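Local coordinates for protein glycoside hydrolase (Streptococcus pneumoniae serotype 4, PDB 6ORH) that probably acts as an alpha-L-fucosidase of glycoside hydrolase family 29, removing fucose from host-derived carbohydrate antigens, at residues A[143-154]-A[187-196]. The protein carries 2 engineered substitutions. Residues are numbered along the deposited sequence; the frame is centred on the assembly and turned at random. Where two conformers were deposited one is given.
Sequences NAYYLAQLKEIL and KWFETIRDLQ. With EDO (1,2-ethanediol), chain F.
W188 of helix 187-196 enters a hole lined by N143, Y146, L147 and L150 of helix 143-154, a knob-into-hole contact between two neighbouring outer helices of the TIM-barrel domain. In the chain, helix 139-154 lies between strands 119-124 and 167-169, and helix 185-196 between 167-169 and 200-202, the alternation of a beta/alpha barrel. The two segments run nearly parallel, with axes 10.0 Å apart and 13° between their directions. With CG anti to its carbonyl carbon, W188 lays its six-membered ring against the face of Y146; the centroids stand 3.8 Å apart and the planes are tilted by 17°, a face-to-face stack. Y146 OH is tied to L124 O of strand 119-124, which helps fix the tyrosine ring. N143 OD1 approaches W188 CZ2 to 3.1 Å, its amide turned well out of the indole plane, while E184 N hydrogen-bonds the same oxygen. Beside the indole, L147 CD2 rests on K187 CE, and CD1 on T191. L150 CD1 meets W188 CB at 3.8 Å, and L154 CD1 packs on I192 CG1. At the C-terminal ends of the two segments Q196 bends at chi2; its OE1 accepts from F165 N, its NE2 also serves G163 O, and NE2 donates to L154 O over 3.0 Å, tilted 26° from the carbonyl plane.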
loop_
_atom_site.group_PDB
_atom_site.type_symbol
_atom_site.label_atom_id
_atom_site.label_comp_id
_atom_site.label_asym_id
_atom_site.label_seq_id
_atom_site.Cartn_x
_atom_site.Cartn_y
_atom_site.Cartn_z
ATOM N N ASN A 143 -23.208 -33.674 1.112
ATOM C CA ASN A 143 -23.297 -32.862 2.329
ATOM C C ASN A 143 -23.278 -33.734 3.584
ATOM O O ASN A 143 -22.664 -33.347 4.587
ATOM C CB ASN A 143 -24.519 -31.951 2.316
ATOM C CG ASN A 143 -24.216 -30.706 1.518
ATOM O OD1 ASN A 143 -23.467 -29.845 1.977
ATOM N ND2 ASN A 143 -24.797 -30.599 0.331
ATOM N N ALA A 144 -23.974 -34.887 3.560
ATOM C CA ALA A 144 -23.964 -35.776 4.719
ATOM C C ALA A 144 -22.576 -36.373 4.977
ATOM O O ALA A 144 -22.191 -36.570 6.130
ATOM C CB ALA A 144 -25.037 -36.846 4.578
ATOM N N TYR A 145 -21.822 -36.650 3.908
ATOM C CA TYR A 145 -20.452 -37.141 3.998
ATOM C C TYR A 145 -19.585 -36.078 4.684
ATOM O O TYR A 145 -18.867 -36.375 5.653
ATOM C CB TYR A 145 -19.932 -37.461 2.586
ATOM C CG TYR A 145 -18.452 -37.732 2.466
ATOM C CD1 TYR A 145 -17.883 -38.840 3.084
ATOM C CD2 TYR A 145 -17.589 -36.872 1.788
ATOM C CE1 TYR A 145 -16.534 -39.107 2.976
ATOM C CE2 TYR A 145 -16.229 -37.138 1.667
ATOM C CZ TYR A 145 -15.691 -38.248 2.298
ATOM O OH TYR A 145 -14.360 -38.544 2.233
ATOM N N TYR A 146 -19.683 -34.846 4.174
ATOM C CA TYR A 146 -18.900 -33.735 4.729
ATOM C C TYR A 146 -19.203 -33.556 6.216
ATOM O O TYR A 146 -18.282 -33.452 7.047
ATOM C CB TYR A 146 -19.117 -32.452 3.905
ATOM C CG TYR A 146 -18.123 -31.360 4.229
ATOM C CD1 TYR A 146 -18.354 -30.506 5.306
ATOM C CD2 TYR A 146 -16.995 -31.167 3.458
ATOM C CE1 TYR A 146 -17.445 -29.508 5.625
ATOM C CE2 TYR A 146 -16.072 -30.171 3.758
ATOM C CZ TYR A 146 -16.290 -29.369 4.871
ATOM O OH TYR A 146 -15.414 -28.355 5.182
ATOM N N LEU A 147 -20.499 -33.510 6.546
ATOM C CA LEU A 147 -20.970 -33.282 7.909
ATOM C C LEU A 147 -20.520 -34.425 8.821
ATOM O O LEU A 147 -20.086 -34.199 9.951
ATOM C CB LEU A 147 -22.500 -33.131 7.910
ATOM C CG LEU A 147 -23.119 -32.901 9.293
ATOM C CD1 LEU A 147 -22.561 -31.639 9.947
ATOM C CD2 LEU A 147 -24.644 -32.818 9.201
ATOM N N ALA A 148 -20.635 -35.667 8.344
ATOM C CA ALA A 148 -20.161 -36.801 9.134
ATOM C C ALA A 148 -18.669 -36.679 9.444
ATOM O O ALA A 148 -18.243 -37.086 10.519
ATOM C CB ALA A 148 -20.458 -38.110 8.446
ATOM N N GLN A 149 -17.879 -36.137 8.508
ATOM C CA GLN A 149 -16.460 -35.986 8.790
ATOM C C GLN A 149 -16.242 -34.866 9.808
ATOM O O GLN A 149 -15.384 -35.011 10.687
ATOM C CB GLN A 149 -15.667 -35.872 7.484
ATOM C CG GLN A 149 -15.690 -37.201 6.744
ATOM C CD GLN A 149 -14.750 -37.175 5.575
ATOM O OE1 GLN A 149 -14.576 -36.146 4.903
ATOM N NE2 GLN A 149 -14.170 -38.329 5.309
ATOM N N LEU A 150 -16.976 -33.754 9.669
ATOM C CA LEU A 150 -16.912 -32.717 10.699
ATOM C C LEU A 150 -17.139 -33.352 12.077
ATOM O O LEU A 150 -16.412 -33.032 13.026
ATOM C CB LEU A 150 -17.945 -31.615 10.454
ATOM C CG LEU A 150 -17.679 -30.647 9.290
ATOM C CD1 LEU A 150 -18.814 -29.641 9.185
ATOM C CD2 LEU A 150 -16.349 -29.929 9.493
ATOM N N LYS A 151 -18.161 -34.231 12.192
ATOM C CA LYS A 151 -18.493 -34.842 13.475
ATOM C C LYS A 151 -17.347 -35.730 13.954
ATOM O O LYS A 151 -16.971 -35.688 15.128
ATOM C CB LYS A 151 -19.793 -35.644 13.318
ATOM C CG LYS A 151 -21.010 -34.729 13.210
ATOM C CD LYS A 151 -22.303 -35.492 12.961
ATOM C CE LYS A 151 -23.511 -34.581 12.912
ATOM N NZ LYS A 151 -24.736 -35.385 12.679
ATOM N N GLU A 152 -16.776 -36.533 13.054
ATOM C CA GLU A 152 -15.658 -37.402 13.408
ATOM C C GLU A 152 -14.492 -36.589 13.961
ATOM O O GLU A 152 -13.821 -37.008 14.911
ATOM C CB GLU A 152 -15.064 -38.079 12.179
ATOM C CG GLU A 152 -15.815 -39.304 11.780
ATOM C CD GLU A 152 -15.166 -40.068 10.639
ATOM O OE1 GLU A 152 -14.679 -39.432 9.670
ATOM O OE2 GLU A 152 -15.118 -41.313 10.745
ATOM N N ILE A 153 -14.242 -35.438 13.344
ATOM C CA ILE A 153 -13.044 -34.679 13.679
ATOM C C ILE A 153 -13.288 -33.923 14.979
ATOM O O ILE A 153 -12.385 -33.853 15.839
ATOM C CB ILE A 153 -12.710 -33.713 12.521
ATOM C CG1 ILE A 153 -12.260 -34.505 11.281
ATOM C CG2 ILE A 153 -11.661 -32.693 12.958
ATOM C CD1 ILE A 153 -12.373 -33.704 9.970
ATOM N N LEU A 154 -14.474 -33.304 15.076
ATOM C CA LEU A 154 -14.698 -32.300 16.105
ATOM C C LEU A 154 -15.310 -32.868 17.393
ATOM O O LEU A 154 -15.460 -32.113 18.367
ATOM C CB LEU A 154 -15.553 -31.155 15.545
ATOM C CG LEU A 154 -14.986 -30.457 14.307
ATOM C CD1 LEU A 154 -16.032 -29.505 13.739
ATOM C CD2 LEU A 154 -13.681 -29.688 14.626
ATOM N N LYS A 187 -26.285 -26.069 8.432
ATOM C CA LYS A 187 -26.251 -27.321 9.157
ATOM C C LYS A 187 -24.822 -27.612 9.603
ATOM O O LYS A 187 -24.604 -28.019 10.737
ATOM C CB LYS A 187 -26.823 -28.441 8.281
ATOM C CG LYS A 187 -27.038 -29.748 9.015
ATOM C CD LYS A 187 -27.861 -30.719 8.198
ATOM C CE LYS A 187 -28.102 -32.018 8.939
ATOM N NZ LYS A 187 -28.751 -32.992 8.032
ATOM N N TRP A 188 -23.847 -27.326 8.728
ATOM C CA TRP A 188 -22.455 -27.510 9.125
ATOM C C TRP A 188 -22.099 -26.609 10.305
ATOM O O TRP A 188 -21.452 -27.089 11.244
ATOM C CB TRP A 188 -21.491 -27.224 7.973
ATOM C CG TRP A 188 -21.660 -28.084 6.758
ATOM C CD1 TRP A 188 -22.478 -29.166 6.581
ATOM C CD2 TRP A 188 -20.893 -27.964 5.553
ATOM N NE1 TRP A 188 -22.285 -29.711 5.328
ATOM C CE2 TRP A 188 -21.329 -28.984 4.675
ATOM C CE3 TRP A 188 -19.883 -27.084 5.145
ATOM C CZ2 TRP A 188 -20.761 -29.160 3.406
ATOM C CZ3 TRP A 188 -19.353 -27.222 3.880
ATOM C CH2 TRP A 188 -19.768 -28.275 3.054
ATOM N N PHE A 189 -22.521 -25.341 10.251
ATOM C CA PHE A 189 -22.137 -24.383 11.287
ATOM C C PHE A 189 -22.783 -24.784 12.610
ATOM O O PHE A 189 -22.169 -24.635 13.679
ATOM C CB PHE A 189 -22.515 -22.951 10.889
ATOM C CG PHE A 189 -21.915 -22.438 9.600
ATOM C CD1 PHE A 189 -20.755 -23.007 9.058
ATOM C CD2 PHE A 189 -22.537 -21.389 8.915
ATOM C CE1 PHE A 189 -20.201 -22.490 7.887
ATOM C CE2 PHE A 189 -22.006 -20.895 7.733
ATOM C CZ PHE A 189 -20.846 -21.457 7.219
ATOM N N GLU A 190 -24.017 -25.304 12.532
ATOM C CA GLU A 190 -24.714 -25.760 13.728
ATOM C C GLU A 190 -23.927 -26.863 14.435
ATOM O O GLU A 190 -23.750 -26.811 15.658
ATOM C CB GLU A 190 -26.113 -26.255 13.361
ATOM C CG GLU A 190 -27.118 -25.142 13.162
ATOM C CD GLU A 190 -28.459 -25.634 12.632
ATOM O OE1 GLU A 190 -28.617 -26.856 12.473
ATOM O OE2 GLU A 190 -29.329 -24.800 12.358
ATOM N N THR A 191 -23.452 -27.853 13.659
ATOM C CA THR A 191 -22.691 -28.962 14.204
ATOM C C THR A 191 -21.382 -28.448 14.811
ATOM O O THR A 191 -20.941 -28.941 15.851
ATOM C CB THR A 191 -22.453 -30.066 13.161
ATOM O OG1 THR A 191 -23.672 -30.816 13.101
ATOM C CG2 THR A 191 -21.335 -31.020 13.514
ATOM N N ILE A 192 -20.729 -27.515 14.105
ATOM C CA ILE A 192 -19.471 -26.971 14.624
ATOM C C ILE A 192 -19.709 -26.322 15.988
ATOM O O ILE A 192 -18.901 -26.507 16.907
ATOM C CB ILE A 192 -18.778 -26.047 13.601
ATOM C CG1 ILE A 192 -18.384 -26.871 12.369
ATOM C CG2 ILE A 192 -17.573 -25.331 14.215
ATOM C CD1 ILE A 192 -17.998 -26.013 11.183
ATOM N N ARG A 193 -20.813 -25.582 16.132
ATOM C CA ARG A 193 -21.112 -24.973 17.423
ATOM C C ARG A 193 -21.387 -26.065 18.460
ATOM O O ARG A 193 -20.894 -26.032 19.592
ATOM C CB ARG A 193 -22.330 -24.056 17.286
ATOM C CG ARG A 193 -22.018 -22.694 16.684
ATOM C CD ARG A 193 -23.173 -21.704 16.718
ATOM N NE ARG A 193 -24.400 -22.120 16.053
ATOM C CZ ARG A 193 -24.652 -21.958 14.758
ATOM N NH1 ARG A 193 -23.749 -21.409 13.962
ATOM N NH2 ARG A 193 -25.806 -22.363 14.267
ATOM N N ASP A 194 -22.216 -27.035 18.081
ATOM C CA ASP A 194 -22.633 -28.072 19.016
ATOM C C ASP A 194 -21.402 -28.752 19.606
ATOM O O ASP A 194 -21.373 -29.087 20.791
ATOM C CB ASP A 194 -23.453 -29.171 18.330
ATOM C CG ASP A 194 -24.869 -28.810 17.908
ATOM O OD1 ASP A 194 -25.407 -27.777 18.394
ATOM O OD2 ASP A 194 -25.427 -29.567 17.068
ATOM N N LEU A 195 -20.360 -28.939 18.783
ATOM C CA LEU A 195 -19.204 -29.723 19.211
ATOM C C LEU A 195 -18.043 -28.864 19.719
ATOM O O LEU A 195 -17.216 -29.382 20.486
ATOM C CB LEU A 195 -18.748 -30.613 18.048
ATOM C CG LEU A 195 -19.755 -31.665 17.600
ATOM C CD1 LEU A 195 -19.170 -32.446 16.456
ATOM C CD2 LEU A 195 -20.040 -32.637 18.758
ATOM N N GLN A 196 -17.966 -27.609 19.265
ATOM C CA GLN A 196 -16.795 -26.777 19.514
ATOM C C GLN A 196 -17.135 -25.334 19.880
ATOM O O GLN A 196 -16.248 -24.480 19.874
ATOM C CB GLN A 196 -15.799 -26.894 18.347
ATOM C CG GLN A 196 -15.182 -28.279 18.188
ATOM C CD GLN A 196 -14.131 -28.601 19.235
ATOM O OE1 GLN A 196 -13.583 -27.695 19.870
ATOM N NE2 GLN A 196 -13.832 -29.880 19.414
HETATM C C1 EDO F . -23.063 -17.759 10.999
HETATM O O1 EDO F . -23.924 -17.717 9.872
HETATM C C2 EDO F . -23.637 -18.559 12.102
HETATM O O2 EDO F . -24.576 -19.561 11.697
HETATM O O HOH W 1 -24.979 -31.312 5.794
HETATM O O HOH W 2 -16.427 -31.768 21.423
#